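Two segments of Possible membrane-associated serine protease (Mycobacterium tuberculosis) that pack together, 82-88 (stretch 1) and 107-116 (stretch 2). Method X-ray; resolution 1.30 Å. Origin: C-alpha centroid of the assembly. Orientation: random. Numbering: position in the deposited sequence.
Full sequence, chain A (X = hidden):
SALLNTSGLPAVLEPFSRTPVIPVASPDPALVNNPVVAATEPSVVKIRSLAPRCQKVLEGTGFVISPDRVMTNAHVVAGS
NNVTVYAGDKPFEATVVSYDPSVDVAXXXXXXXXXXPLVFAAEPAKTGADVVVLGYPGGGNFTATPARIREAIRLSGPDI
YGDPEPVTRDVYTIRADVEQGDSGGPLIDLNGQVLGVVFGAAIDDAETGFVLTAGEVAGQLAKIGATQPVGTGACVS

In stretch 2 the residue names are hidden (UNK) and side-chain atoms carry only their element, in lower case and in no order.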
# COMPACT_ATOMS: atom_id res chain seq x y z
N ASN A 82 5.23 -12.39 0.10
CA ASN A 82 5.60 -13.52 -0.73
C ASN A 82 4.34 -14.09 -1.33
O ASN A 82 3.38 -14.33 -0.59
CB ASN A 82 6.33 -14.59 0.10
CG ASN A 82 6.83 -15.72 -0.75
OD1 ASN A 82 6.17 -16.75 -0.85
ND2 ASN A 82 7.95 -15.51 -1.42
N VAL A 83 4.32 -14.31 -2.65
CA VAL A 83 3.12 -14.82 -3.32
C VAL A 83 3.53 -16.02 -4.15
O VAL A 83 4.49 -15.95 -4.91
CB VAL A 83 2.50 -13.74 -4.22
CG1 VAL A 83 1.28 -14.28 -4.97
CG2 VAL A 83 2.12 -12.49 -3.43
N THR A 84 2.82 -17.13 -3.96
CA THR A 84 3.06 -18.34 -4.74
C THR A 84 1.78 -18.68 -5.50
O THR A 84 0.67 -18.58 -4.96
CB THR A 84 3.45 -19.52 -3.83
OG1 THR A 84 4.61 -19.14 -3.07
CG2 THR A 84 3.79 -20.76 -4.64
N VAL A 85 1.94 -19.08 -6.76
CA VAL A 85 0.84 -19.54 -7.58
C VAL A 85 0.96 -21.07 -7.74
O VAL A 85 2.04 -21.57 -8.01
CB VAL A 85 0.93 -18.84 -8.97
CG1 VAL A 85 0.06 -19.54 -10.01
CG2 VAL A 85 0.58 -17.35 -8.81
N TYR A 86 -0.15 -21.77 -7.56
CA TYR A 86 -0.13 -23.24 -7.73
C TYR A 86 -0.95 -23.60 -8.94
O TYR A 86 -2.12 -23.21 -9.05
CB TYR A 86 -0.70 -23.95 -6.52
CG TYR A 86 0.11 -23.70 -5.29
CD1 TYR A 86 -0.09 -22.54 -4.54
CD2 TYR A 86 1.09 -24.59 -4.88
CE1 TYR A 86 0.64 -22.27 -3.42
CE2 TYR A 86 1.84 -24.32 -3.71
CZ TYR A 86 1.61 -23.14 -3.01
OH TYR A 86 2.32 -22.84 -1.86
N ALA A 87 -0.33 -24.34 -9.86
CA ALA A 87 -1.04 -24.86 -11.03
C ALA A 87 -0.63 -26.31 -11.18
O ALA A 87 0.55 -26.63 -11.09
CB ALA A 87 -0.66 -24.07 -12.28
N GLY A 88 -1.60 -27.19 -11.42
CA GLY A 88 -1.32 -28.61 -11.56
C GLY A 88 -0.54 -29.17 -10.37
O GLY A 88 0.37 -29.98 -10.55
N UNK A 107 -2.15 -7.97 -10.82
CA UNK A 107 -1.62 -8.84 -11.87
C UNK A 107 -0.28 -9.35 -11.40
O UNK A 107 0.57 -8.57 -10.91
c UNK A 107 -2.89 -6.81 -15.00
c UNK A 107 -1.49 -8.10 -13.23
c UNK A 107 -0.81 -9.01 -14.28
c UNK A 107 -2.88 -7.66 -13.72
N UNK A 108 -0.11 -10.67 -11.55
CA UNK A 108 1.11 -11.35 -11.17
C UNK A 108 1.87 -11.78 -12.39
O UNK A 108 1.29 -12.33 -13.33
c UNK A 108 -0.19 -12.40 -9.19
c UNK A 108 -0.46 -13.71 -8.51
c UNK A 108 0.32 -11.41 -8.16
c UNK A 108 0.76 -12.61 -10.35
N UNK A 109 3.19 -11.55 -12.34
CA UNK A 109 4.11 -12.14 -13.32
C UNK A 109 4.57 -13.49 -12.80
O UNK A 109 5.06 -13.59 -11.66
c UNK A 109 5.31 -11.22 -13.56
N UNK A 110 4.38 -14.53 -13.60
CA UNK A 110 4.61 -15.91 -13.15
C UNK A 110 5.39 -16.64 -14.24
O UNK A 110 4.82 -17.26 -15.13
c UNK A 110 3.29 -16.65 -12.87
c UNK A 110 2.33 -15.77 -12.03
c UNK A 110 3.56 -17.98 -12.15
N UNK A 111 6.72 -16.51 -14.21
CA UNK A 111 7.54 -17.14 -15.25
C UNK A 111 7.32 -18.63 -15.38
O UNK A 111 7.21 -19.34 -14.38
c UNK A 111 8.98 -16.86 -14.78
c UNK A 111 8.87 -15.61 -14.00
c UNK A 111 7.53 -15.66 -13.33
N UNK A 112 7.25 -19.08 -16.64
CA UNK A 112 7.18 -20.51 -16.99
C UNK A 112 5.93 -21.20 -16.47
O UNK A 112 5.93 -22.41 -16.20
c UNK A 112 8.47 -21.23 -16.56
c UNK A 112 10.16 -20.18 -18.21
c UNK A 112 9.72 -20.53 -16.98
c UNK A 112 11.62 -19.43 -16.75
n UNK A 112 11.35 -19.51 -18.04
n UNK A 112 10.64 -20.03 -16.09
N UNK A 113 4.82 -20.47 -16.40
CA UNK A 113 3.56 -21.01 -15.95
C UNK A 113 2.93 -21.79 -17.12
O UNK A 113 2.64 -21.21 -18.16
c UNK A 113 0.53 -19.00 -14.72
c UNK A 113 1.36 -21.19 -13.81
c UNK A 113 2.66 -19.87 -15.51
c UNK A 113 1.28 -20.27 -15.02
N UNK A 114 2.72 -23.11 -16.98
CA UNK A 114 2.24 -23.86 -18.15
C UNK A 114 0.86 -23.57 -18.75
O UNK A 114 0.74 -23.59 -19.96
c UNK A 114 2.34 -25.34 -17.71
c UNK A 114 3.10 -24.01 -15.88
c UNK A 114 3.37 -25.31 -16.64
N UNK A 115 -0.19 -23.36 -17.94
CA UNK A 115 -1.51 -23.30 -18.58
C UNK A 115 -1.77 -22.09 -19.47
O UNK A 115 -1.18 -21.02 -19.27
c UNK A 115 -0.30 -23.36 -16.47
c UNK A 115 -2.49 -23.31 -17.41
c UNK A 115 -1.70 -22.89 -16.24
N UNK A 116 -2.69 -22.24 -20.43
CA UNK A 116 -2.97 -21.18 -21.36
C UNK A 116 -3.90 -20.12 -20.76
O UNK A 116 -4.56 -20.36 -19.75
c UNK A 116 -4.47 -22.98 -21.78
c UNK A 116 -3.69 -21.92 -22.50
c UNK A 116 -3.51 -23.45 -20.72

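Position 107 carries four carbons, forked at the first, with one arm two carbons long. That beta-branched pattern is isoleucine, Ile107. It sits in a strand that begins earlier in the chain, and its side chain is out of reach of stretch 1, buried elsewhere in the structure.

Position 108 also has four carbons, but the fork comes at the second, and its CA-to-CB bond points toward stretch 1. One carbon of the fork lies against both Val83 CG1 and Val85 CG2. A fork one carbon out from CB means leucine, Leu108. With chi1 m and chi2 t, it places CD1 4.0 Å from Val83 CG1 and 3.8 Å from Val85 CG2, so a single methyl serves two valines of the facing strand.

Position 109 has one side-chain carbon and nothing beyond it, which makes it alanine, Ala109. It is out of reach of stretch 1, as expected where strand side chains alternate.

At position 110 a single carbon carries two more, three in all, and the CA-to-CB bond again points toward stretch 1. One of the two outer carbons lies against Val85 CG2. This is valine, Val110, chi1 t. Its CG2 comes to 4.0 Å from Val85 CG2, making that valine methyl a neighbour of both 108 and 110.

Position 111 has three carbons closing a ring onto the backbone N: proline, Pro111. Its phi of -56° and psi of 138° suit the second place of a type II beta turn that starts at Val110, and the residue is exposed and out of reach of stretch 1.

Position 112 shows one carbon, then a five-membered ring of three carbons and two nitrogens. This imidazole is histidine, His112. Its positive phi, 63°, fits the third place of the turn, and its ring is out of reach of stretch 1.

Position 113 has four carbons forked at the second, and one end carbon reaches Ala87 CB and Val85 CG1. This is leucine, Leu113. Its N gives a weak hydrogen bond to Val110 O at 3.5 Å, closing the turn. The CA-to-CB bond points sideways, yet chi1 t and chi2 p bring CD1 to 3.8 Å from Ala87 CB and 4.3 Å from Val85 CG1.

Position 114 has three carbons closing a ring onto the backbone N and makes no contact: Pro114. Position 115 repeats the ring, with one carbon near Ala87 CB: Pro115, its CG 4.3 Å from Ala87 CB. Position 116 has the same ring, out of reach: Pro116.

The rules are those of a small apolar interface. Stretch 1 offers one face of its strand, Val83, Val85 and Ala87, while Thr84 and Tyr86 point away. Stretch 2 answers first with alternate residues, Leu108 and Val110, then, past the turn, with Leu113 and Pro115. No hydrogen bond crosses; the stretches meet through apolar side chains. Val85 is the hub, touching three partners, and Ala87 meets Leu113 and Pro115 through its single methyl. Together the stretches bury 243 Å².

Stretch 2 107-116: ILAVPHLPPP
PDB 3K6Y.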